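Local coordinates for probable transcriptional regulatory protein, Rv1404 (Mycobacterium tuberculosis, PDB 2NYX) that probably binds DNA as a dimeric transcriptional regulator of the MarR family, with a winged helix-turn-helix fold, at residues V116-H119 against R120-I124; A142-A145 against F146-G150. All coordinates share one frame; numbering follows the deposited sequence.

Contact 1: V116-H119 against R120-I124; sequences VTEH and RRTEI
With chi1 at -171°, CG of Arg-120 stands anti to its own backbone N, and after a bend at chi3 (-54°) the chain runs back alongside Val-116, whose CG1 is likewise anti to N. The two side chains lie side by side, pointing the same way, on one flank of the long helix 107-128 of this MarR-type winged-helix protein, and NH2 of Arg-120 comes to 3.6 Å from CG1 of Val-116, an oblique approach of methyl to guanidinium. The buried guanidinium is held by polar partners beyond the two segments: NE bonds to OG of Ser-35 on helix 26-39 and NH1 to OG of Ser-25 of the second subunit, while Phe-48 of helix 45-57 touches both Arg-120 and Val-116. Arg-121, one step round, extends from CG to NE and puts NH2 into salt bridges with Asp-15 and Asp-19 of the second subunit, so neighbouring arginines on this helix both serve the dimer interface. Four regular i to i+4 bonds run through these turns, from Val-116 O to Arg-120 N (3.1 Å) at one end to His-119 O and Glu-123 N (3.2 Å) at the other. On a more exposed side, Thr-122 turns OG1 back beside its own N, and the hydroxyl donates to Glu-118 O at 3.0 Å. This carbonyl therefore has two donors, Thr-122 N and Thr-122 OG1, which reach it from opposite faces of its plane. The Glu-118 chain, bent at chi2, lies side by side with Thr-122, and its OE1 sits 3.3 Å from Thr-122 OG1. The same OE1 also hovers 4.1 Å above the plane of the His-119 ring, offset toward the rim; that ring is anchored by ND1 to Gln-115 O.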
# COMPACT_ATOMS: atom_id res chain seq x y z
N VAL B 116 2.88 -12.25 5.94
CA VAL B 116 2.15 -11.03 5.67
C VAL B 116 0.85 -11.35 4.93
O VAL B 116 -0.21 -10.81 5.25
CB VAL B 116 3.03 -10.04 4.86
CG1 VAL B 116 2.21 -8.93 4.23
CG2 VAL B 116 4.13 -9.45 5.74
N THR B 117 0.94 -12.24 3.94
CA THR B 117 -0.24 -12.62 3.15
C THR B 117 -1.29 -13.34 3.99
O THR B 117 -2.47 -12.99 3.92
CB THR B 117 0.13 -13.45 1.89
OG1 THR B 117 1.13 -12.74 1.16
CG2 THR B 117 -1.08 -13.66 0.99
N GLU B 118 -0.87 -14.31 4.79
CA GLU B 118 -1.81 -15.10 5.58
C GLU B 118 -2.51 -14.24 6.63
O GLU B 118 -3.71 -14.38 6.84
CB GLU B 118 -1.17 -16.38 6.18
CG GLU B 118 -0.73 -16.30 7.65
CD GLU B 118 -1.72 -16.96 8.64
OE1 GLU B 118 -2.60 -16.24 9.19
OE2 GLU B 118 -1.61 -18.19 8.87
N HIS B 119 -1.77 -13.31 7.23
CA HIS B 119 -2.32 -12.41 8.24
C HIS B 119 -3.32 -11.41 7.68
O HIS B 119 -4.34 -11.11 8.32
CB HIS B 119 -1.20 -11.69 8.99
CG HIS B 119 -0.50 -12.56 9.99
ND1 HIS B 119 0.77 -13.06 9.79
CD2 HIS B 119 -0.92 -13.05 11.19
CE1 HIS B 119 1.11 -13.80 10.83
NE2 HIS B 119 0.11 -13.81 11.69
N ARG B 120 -3.05 -10.91 6.48
CA ARG B 120 -3.95 -9.99 5.81
C ARG B 120 -5.22 -10.72 5.40
O ARG B 120 -6.33 -10.17 5.51
CB ARG B 120 -3.27 -9.35 4.60
CG ARG B 120 -4.07 -8.21 3.96
CD ARG B 120 -3.43 -7.73 2.68
NE ARG B 120 -2.04 -7.37 2.91
CZ ARG B 120 -1.15 -7.07 1.97
NH1 ARG B 120 -1.50 -7.07 0.69
NH2 ARG B 120 0.08 -6.75 2.32
N ARG B 121 -5.08 -11.96 4.93
CA ARG B 121 -6.25 -12.74 4.56
C ARG B 121 -7.17 -12.96 5.76
O ARG B 121 -8.39 -12.91 5.62
CB ARG B 121 -5.86 -14.09 3.94
CG ARG B 121 -6.99 -14.70 3.16
CD ARG B 121 -6.81 -16.17 2.90
NE ARG B 121 -7.92 -16.69 2.09
CZ ARG B 121 -9.07 -17.15 2.57
NH1 ARG B 121 -9.29 -17.16 3.88
NH2 ARG B 121 -10.01 -17.59 1.74
N THR B 122 -6.59 -13.20 6.94
CA THR B 122 -7.36 -13.41 8.16
C THR B 122 -8.17 -12.15 8.53
O THR B 122 -9.31 -12.26 8.96
CB THR B 122 -6.48 -13.88 9.35
OG1 THR B 122 -5.68 -14.99 8.95
CG2 THR B 122 -7.33 -14.31 10.54
N GLU B 123 -7.57 -10.97 8.34
CA GLU B 123 -8.28 -9.71 8.58
C GLU B 123 -9.36 -9.45 7.54
O GLU B 123 -10.40 -8.89 7.87
CB GLU B 123 -7.33 -8.51 8.64
CG GLU B 123 -7.15 -7.91 10.05
CD GLU B 123 -8.46 -7.36 10.68
OE1 GLU B 123 -8.88 -7.88 11.74
OE2 GLU B 123 -9.08 -6.42 10.12
N ILE B 124 -9.10 -9.83 6.29
CA ILE B 124 -10.05 -9.59 5.22
C ILE B 124 -11.32 -10.41 5.43
O ILE B 124 -12.41 -9.85 5.40
CB ILE B 124 -9.44 -9.78 3.81
CG1 ILE B 124 -8.46 -8.63 3.52
CG2 ILE B 124 -10.53 -9.85 2.72
CD1 ILE B 124 -7.63 -8.77 2.22

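Contact 2: A142-A145 against F146-G150; sequences ALTA and FTEAG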
# COMPACT_ATOMS: atom_id res chain seq x y z
N ALA B 142 -16.27 -7.87 -10.33
CA ALA B 142 -15.68 -6.52 -10.33
C ALA B 142 -14.22 -6.48 -9.83
O ALA B 142 -13.37 -5.81 -10.43
CB ALA B 142 -16.55 -5.57 -9.52
N LEU B 143 -13.93 -7.18 -8.74
CA LEU B 143 -12.58 -7.25 -8.20
C LEU B 143 -11.60 -7.93 -9.15
O LEU B 143 -10.47 -7.50 -9.29
CB LEU B 143 -12.58 -7.95 -6.84
CG LEU B 143 -13.19 -7.15 -5.68
CD1 LEU B 143 -13.59 -8.09 -4.56
CD2 LEU B 143 -12.24 -6.07 -5.17
N THR B 144 -12.06 -9.00 -9.79
CA THR B 144 -11.27 -9.76 -10.76
C THR B 144 -10.94 -8.93 -12.01
O THR B 144 -9.84 -9.02 -12.55
CB THR B 144 -12.03 -11.05 -11.15
OG1 THR B 144 -12.20 -11.86 -9.98
CG2 THR B 144 -11.27 -11.86 -12.18
N ALA B 145 -11.90 -8.11 -12.45
CA ALA B 145 -11.70 -7.21 -13.56
C ALA B 145 -10.64 -6.16 -13.22
O ALA B 145 -9.82 -5.78 -14.06
CB ALA B 145 -13.01 -6.56 -13.96
N PHE B 146 -10.64 -5.71 -11.96
CA PHE B 146 -9.63 -4.79 -11.47
C PHE B 146 -8.22 -5.38 -11.52
O PHE B 146 -7.29 -4.73 -12.00
CB PHE B 146 -9.96 -4.36 -10.04
CG PHE B 146 -8.94 -3.46 -9.42
CD1 PHE B 146 -8.58 -2.26 -10.03
CD2 PHE B 146 -8.37 -3.78 -8.19
CE1 PHE B 146 -7.64 -1.40 -9.42
CE2 PHE B 146 -7.44 -2.94 -7.58
CZ PHE B 146 -7.07 -1.76 -8.18
N THR B 147 -8.07 -6.61 -11.04
CA THR B 147 -6.75 -7.23 -10.95
C THR B 147 -6.22 -7.70 -12.31
O THR B 147 -5.03 -7.62 -12.57
CB THR B 147 -6.70 -8.36 -9.89
OG1 THR B 147 -7.70 -9.34 -10.18
CG2 THR B 147 -6.95 -7.79 -8.52
N GLU B 148 -7.12 -8.18 -13.17
CA GLU B 148 -6.76 -8.49 -14.55
C GLU B 148 -6.28 -7.25 -15.32
O GLU B 148 -5.23 -7.28 -15.96
CB GLU B 148 -7.92 -9.15 -15.29
CG GLU B 148 -7.75 -10.65 -15.51
CD GLU B 148 -8.46 -11.50 -14.46
OE1 GLU B 148 -9.40 -12.26 -14.84
OE2 GLU B 148 -8.09 -11.42 -13.26
N ALA B 149 -7.04 -6.16 -15.25
CA ALA B 149 -6.62 -4.88 -15.80
C ALA B 149 -5.28 -4.42 -15.23
O ALA B 149 -4.46 -3.86 -15.95
CB ALA B 149 -7.68 -3.83 -15.59
N GLY B 150 -5.06 -4.65 -13.94
CA GLY B 150 -3.81 -4.26 -13.30
C GLY B 150 -2.66 -5.24 -13.48
O GLY B 150 -1.52 -4.95 -13.10
O HOH W 1 -9.22 -9.89 -7.58
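Helix 139-150, the last helix of this MarR-type fold and part of its dimer interface, includes the stretch where residues 142-145 meet 146-150. Four i to i+4 backbone bonds hold it, the shortest from Glu-148 N to Thr-144 O at 2.9 Å and nearly straight (165°). Phe-146 carries its ring away from residues 142-145 toward Leu-27 of the second subunit, while its CB rests 3.3 Å from Leu-143 O. Ala-142 and Ala-145 pack on Gly-138 and Glu-135 of that subunit, respectively. Thr-147, buried and touching Thr-23 of the second subunit, places OG1 between its own N and carbonyl carbon (chi1 57°), which aims the hydroxyl back along the helix. There OG1 lies 3.2 Å from Thr-144 O and 3.1 Å from a water. That water in turn donates a weak bond to Leu-143 O, the carbonyl that already accepts from Thr-147 N. On the more exposed flank, Thr-144 and Glu-148 run side by side. CG2 of Thr-144 touches OE1 of Glu-148 at 3.3 Å, while Thr-144 OG1 bonds Val-140 O. The bent glutamate chain also brings OE2 within 3.1 Å of Thr-144 O, two acceptors without a hydrogen bond, an approach probably mildly unfavourable if the carboxylate is ionised. Methyl and carbonyl oxygen offer the carboxylate no donor, so it gains no hydrogen bond across this contact, whereas the Thr-147 hydroxyl can reach the backbone directly at Thr-144 O or through the water to Leu-143 O, the latter link being weak.

How the contacts relate
Both contacts are short helical stretches, of about two and a half turns each, on helices that follow one another in the chain: contact 1 on helix 107-128, then contact 2 on helix 139-150, the first closing before the second opens. Their centres are 20 Å apart and their nearest atoms about 8 Å apart, without touching. Both belong to the helical part of the MarR-type fold, outside its three-stranded antiparallel beta structure. What unites them is the second subunit, which contact 1 meets through polar arginine and threonine side chains as well as packing, contact 2 through packing. Successive helices near the C-terminal end thus contribute to dimerisation, consistent with the MarR family, whose terminal helices build the dimer interface.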